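Local coordinates for bilirubin-inducible fluorescent protein UnaG (Anguilla japonica, PDB 4I3B), which binds unconjugated bilirubin with high affinity inside its beta-barrel and then fluoresces green when excited, at residues 75-80 / 97-102. Residues are numbered along the deposited sequence; the frame is centred on the assembly and turned at random. Where two conformers were deposited one is given.
Sequences FDEFPS and LVYVQK. With BLR (3-[5-[(Z)-(4-ethenyl-3-methyl-5-oxidanylidene-pyrrol-2-ylidene)methyl]-2-[[5-[(Z)-(3-ethenyl-4-methyl-5-oxidanylidene-pyrrol-2-ylidene)methyl]-3-(3-hydroxy-3-oxopropyl)-4-methyl-1H-pyrrol-2-yl]methyl]-4-methyl-1H-pyrrol-3-yl]propanoic acid), chain G.
E77 sets carboxylate oxygen OE1 at the edge of the Y99 ring, the carboxylate and ring planes 71° apart, and beside the Q101 amide. Its OE1 accepts a hydrogen bond from Y99 OH at 2.7 Å. A second comes from Q101 NE2, which lies 2.9 Å from E77 OE1 with an N-H...acceptor angle of 162°. The two donors reach E77 OE1 from opposite faces of the carboxylate plane. The E77 chain is extended, with CG anti to the backbone N (chi1 -169°), and this carries the carboxylate across to the other strand. S88 OG is also bonded to E77 OE1, so three hydrogen bonds meet at OE1 of the buried E77. F75 brings its ring edge to the tyrosine hydroxyl, F75 CZ lying 3.4 Å from Y99 OH. With an alanine at E77, Y99 OH and Q101 NE2 would probably be left without their shared acceptor. On the pocket side, Y99 CE2 packs 3.7 Å from bilirubin CMB. Further along the chain, S80 N bonds to bilirubin propionate oxygen O2A. In this fatty-acid-binding-protein-like barrel, strand 86-93 pairs with both 75-77 and 96-103, so the contact bridges next-but-one strands, with V67 of strand 64-70 against E77 and Y99.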
loop_
_atom_site.group_PDB
_atom_site.type_symbol
_atom_site.label_atom_id
_atom_site.label_comp_id
_atom_site.label_asym_id
_atom_site.label_seq_id
_atom_site.Cartn_x
_atom_site.Cartn_y
_atom_site.Cartn_z
ATOM N N PHE A 75 -1.992 -8.541 11.766
ATOM C CA PHE A 75 -1.733 -9.713 10.942
ATOM C C PHE A 75 -0.289 -9.737 10.463
ATOM O O PHE A 75 0.390 -8.711 10.437
ATOM C CB PHE A 75 -2.700 -9.790 9.751
ATOM C CG PHE A 75 -2.622 -8.623 8.788
ATOM C CD1 PHE A 75 -3.225 -7.397 9.101
ATOM C CD2 PHE A 75 -1.955 -8.744 7.561
ATOM C CE1 PHE A 75 -3.183 -6.332 8.208
ATOM C CE2 PHE A 75 -1.898 -7.668 6.676
ATOM C CZ PHE A 75 -2.515 -6.461 7.000
ATOM N N ASP A 76 0.201 -10.932 10.118
ATOM C CA ASP A 76 1.542 -11.072 9.584
ATOM C C ASP A 76 1.566 -10.680 8.109
ATOM O O ASP A 76 0.678 -11.066 7.370
ATOM C CB ASP A 76 2.014 -12.538 9.679
ATOM C CG ASP A 76 2.258 -13.004 11.105
ATOM O OD1 ASP A 76 2.622 -12.190 11.950
ATOM O OD2 ASP A 76 2.112 -14.210 11.381
ATOM N N GLU A 77 2.598 -9.954 7.695
ATOM C CA GLU A 77 2.777 -9.623 6.289
ATOM C C GLU A 77 4.195 -9.987 5.861
ATOM O O GLU A 77 5.139 -9.916 6.642
ATOM C CB GLU A 77 2.523 -8.122 6.073
ATOM C CG GLU A 77 2.424 -7.702 4.589
ATOM C CD GLU A 77 2.091 -6.223 4.403
ATOM O OE1 GLU A 77 1.701 -5.544 5.388
ATOM O OE2 GLU A 77 2.230 -5.725 3.260
ATOM N N PHE A 78 4.331 -10.346 4.596
ATOM C CA PHE A 78 5.593 -10.765 3.991
ATOM C C PHE A 78 5.777 -9.937 2.729
ATOM O O PHE A 78 5.594 -10.414 1.621
ATOM C CB PHE A 78 5.547 -12.279 3.710
ATOM C CG PHE A 78 5.187 -13.054 4.948
ATOM C CD1 PHE A 78 6.158 -13.333 5.896
ATOM C CD2 PHE A 78 3.874 -13.410 5.206
ATOM C CE1 PHE A 78 5.836 -14.007 7.053
ATOM C CE2 PHE A 78 3.536 -14.071 6.361
ATOM C CZ PHE A 78 4.510 -14.376 7.279
ATOM N N PRO A 79 6.149 -8.662 2.895
ATOM C CA PRO A 79 6.142 -7.747 1.750
ATOM C C PRO A 79 7.288 -7.980 0.765
ATOM O O PRO A 79 8.303 -8.612 1.067
ATOM C CB PRO A 79 6.251 -6.368 2.380
ATOM C CG PRO A 79 6.879 -6.625 3.694
ATOM C CD PRO A 79 6.465 -7.984 4.160
ATOM N N SER A 80 7.123 -7.403 -0.420
ATOM C CA SER A 80 8.060 -7.550 -1.531
ATOM C C SER A 80 9.422 -6.975 -1.235
ATOM O O SER A 80 10.398 -7.328 -1.916
ATOM C CB SER A 80 7.501 -6.859 -2.774
ATOM O OG SER A 80 6.342 -7.521 -3.244
ATOM N N LEU A 97 -8.095 5.526 5.493
ATOM C CA LEU A 97 -7.699 4.181 5.886
ATOM C C LEU A 97 -6.233 4.254 6.193
ATOM O O LEU A 97 -5.428 4.655 5.331
ATOM C CB LEU A 97 -7.950 3.201 4.758
ATOM C CG LEU A 97 -7.835 1.738 5.111
ATOM C CD1 LEU A 97 -9.026 1.312 6.007
ATOM C CD2 LEU A 97 -7.749 0.964 3.807
ATOM N N VAL A 98 -5.874 3.893 7.416
ATOM C CA VAL A 98 -4.499 4.029 7.886
ATOM C C VAL A 98 -3.895 2.676 8.209
ATOM O O VAL A 98 -4.456 1.906 8.988
ATOM C CB VAL A 98 -4.430 4.925 9.115
ATOM C CG1 VAL A 98 -3.019 4.981 9.628
ATOM C CG2 VAL A 98 -4.964 6.306 8.790
ATOM N N TYR A 99 -2.764 2.391 7.582
ATOM C CA TYR A 99 -2.122 1.078 7.591
ATOM C C TYR A 99 -0.744 1.247 8.218
ATOM O O TYR A 99 0.056 2.082 7.754
ATOM C CB TYR A 99 -2.014 0.633 6.126
ATOM C CG TYR A 99 -1.640 -0.802 5.820
ATOM C CD1 TYR A 99 -0.441 -1.385 6.233
ATOM C CD2 TYR A 99 -2.500 -1.571 5.053
ATOM C CE1 TYR A 99 -0.103 -2.733 5.849
ATOM C CE2 TYR A 99 -2.181 -2.862 4.692
ATOM C CZ TYR A 99 -1.002 -3.439 5.077
ATOM O OH TYR A 99 -0.729 -4.725 4.671
ATOM N N VAL A 100 -0.492 0.517 9.304
ATOM C CA VAL A 100 0.791 0.639 10.012
ATOM C C VAL A 100 1.482 -0.709 10.029
ATOM O O VAL A 100 0.868 -1.731 10.355
ATOM C CB VAL A 100 0.615 1.158 11.457
ATOM C CG1 VAL A 100 1.976 1.176 12.218
ATOM C CG2 VAL A 100 -0.038 2.529 11.435
ATOM N N GLN A 101 2.765 -0.703 9.651
ATOM C CA GLN A 101 3.632 -1.869 9.741
ATOM C C GLN A 101 4.697 -1.653 10.806
ATOM O O GLN A 101 5.305 -0.568 10.857
ATOM C CB GLN A 101 4.323 -2.106 8.398
ATOM C CG GLN A 101 3.387 -2.534 7.278
ATOM C CD GLN A 101 4.070 -2.534 5.935
ATOM O OE1 GLN A 101 5.015 -1.773 5.722
ATOM N NE2 GLN A 101 3.599 -3.364 5.023
ATOM N N LYS A 102 4.920 -2.693 11.617
ATOM C CA LYS A 102 5.944 -2.676 12.650
ATOM C C LYS A 102 6.875 -3.855 12.462
ATOM O O LYS A 102 6.423 -4.975 12.231
ATOM C CB LYS A 102 5.297 -2.809 14.026
ATOM C CG LYS A 102 4.347 -1.663 14.341
ATOM C CD LYS A 102 3.610 -1.883 15.650
ATOM C CE LYS A 102 2.373 -0.993 15.735
ATOM N NZ LYS A 102 1.403 -1.419 16.809
HETATM C CHA BLR G . 1.387 -1.681 -3.701
HETATM N NA BLR G . -0.535 -1.833 -2.065
HETATM C C1A BLR G . 0.563 -2.389 -2.641
HETATM C C2A BLR G . 0.839 -3.596 -2.017
HETATM C C3A BLR G . -0.126 -3.753 -1.022
HETATM C C4A BLR G . -0.969 -2.650 -1.076
HETATM C CMA BLR G . -0.254 -4.910 -0.076
HETATM C CAA BLR G . 1.946 -4.539 -2.369
HETATM C CBA BLR G . 3.086 -4.468 -1.433
HETATM C CGA BLR G . 4.177 -5.426 -1.751
HETATM O O1A BLR G . 4.353 -5.852 -2.929
HETATM O O2A BLR G . 4.895 -5.819 -0.762
HETATM C CHB BLR G . -2.132 -2.451 -0.195
HETATM N NB BLR G . -3.345 -0.712 -1.434
HETATM C C1B BLR G . -3.200 -1.605 -0.349
HETATM C C2B BLR G . -4.298 -1.435 0.515
HETATM C C3B BLR G . -5.116 -0.555 0.065
HETATM C C4B BLR G . -4.631 0.071 -1.233
HETATM C CMB BLR G . -4.457 -2.236 1.794
HETATM O OB BLR G . -5.047 0.896 -1.970
HETATM C CAB BLR G . -6.396 -0.110 0.671
HETATM C CBB BLR G . -7.212 0.848 0.136
HETATM N NC BLR G . 6.303 -3.032 -5.081
HETATM C C1C BLR G . 7.319 -3.833 -5.911
HETATM C C2C BLR G . 8.466 -3.890 -4.962
HETATM C C3C BLR G . 8.202 -3.297 -3.849
HETATM C C4C BLR G . 6.928 -2.759 -3.813
HETATM C CMC BLR G . 9.706 -4.623 -5.349
HETATM O OC BLR G . 7.163 -4.230 -7.032
HETATM C CAC BLR G . 9.089 -3.207 -2.675
HETATM C CBC BLR G . 10.430 -3.037 -2.774
HETATM C CHD BLR G . 6.314 -2.080 -2.813
HETATM N ND BLR G . 3.870 -1.985 -3.568
HETATM C C1D BLR G . 4.897 -1.688 -2.750
HETATM C C2D BLR G . 4.350 -0.847 -1.666
HETATM C C3D BLR G . 3.009 -0.669 -1.893
HETATM C C4D BLR G . 2.638 -1.417 -3.107
HETATM C CMD BLR G . 5.194 -0.298 -0.565
HETATM C CAD BLR G . 2.074 0.104 -1.003
HETATM C CBD BLR G . 1.820 1.485 -1.573
HETATM C CGD BLR G . 0.754 1.446 -2.607
HETATM O O1D BLR G . 1.015 1.837 -3.759
HETATM O O2D BLR G . -0.410 1.068 -2.334
#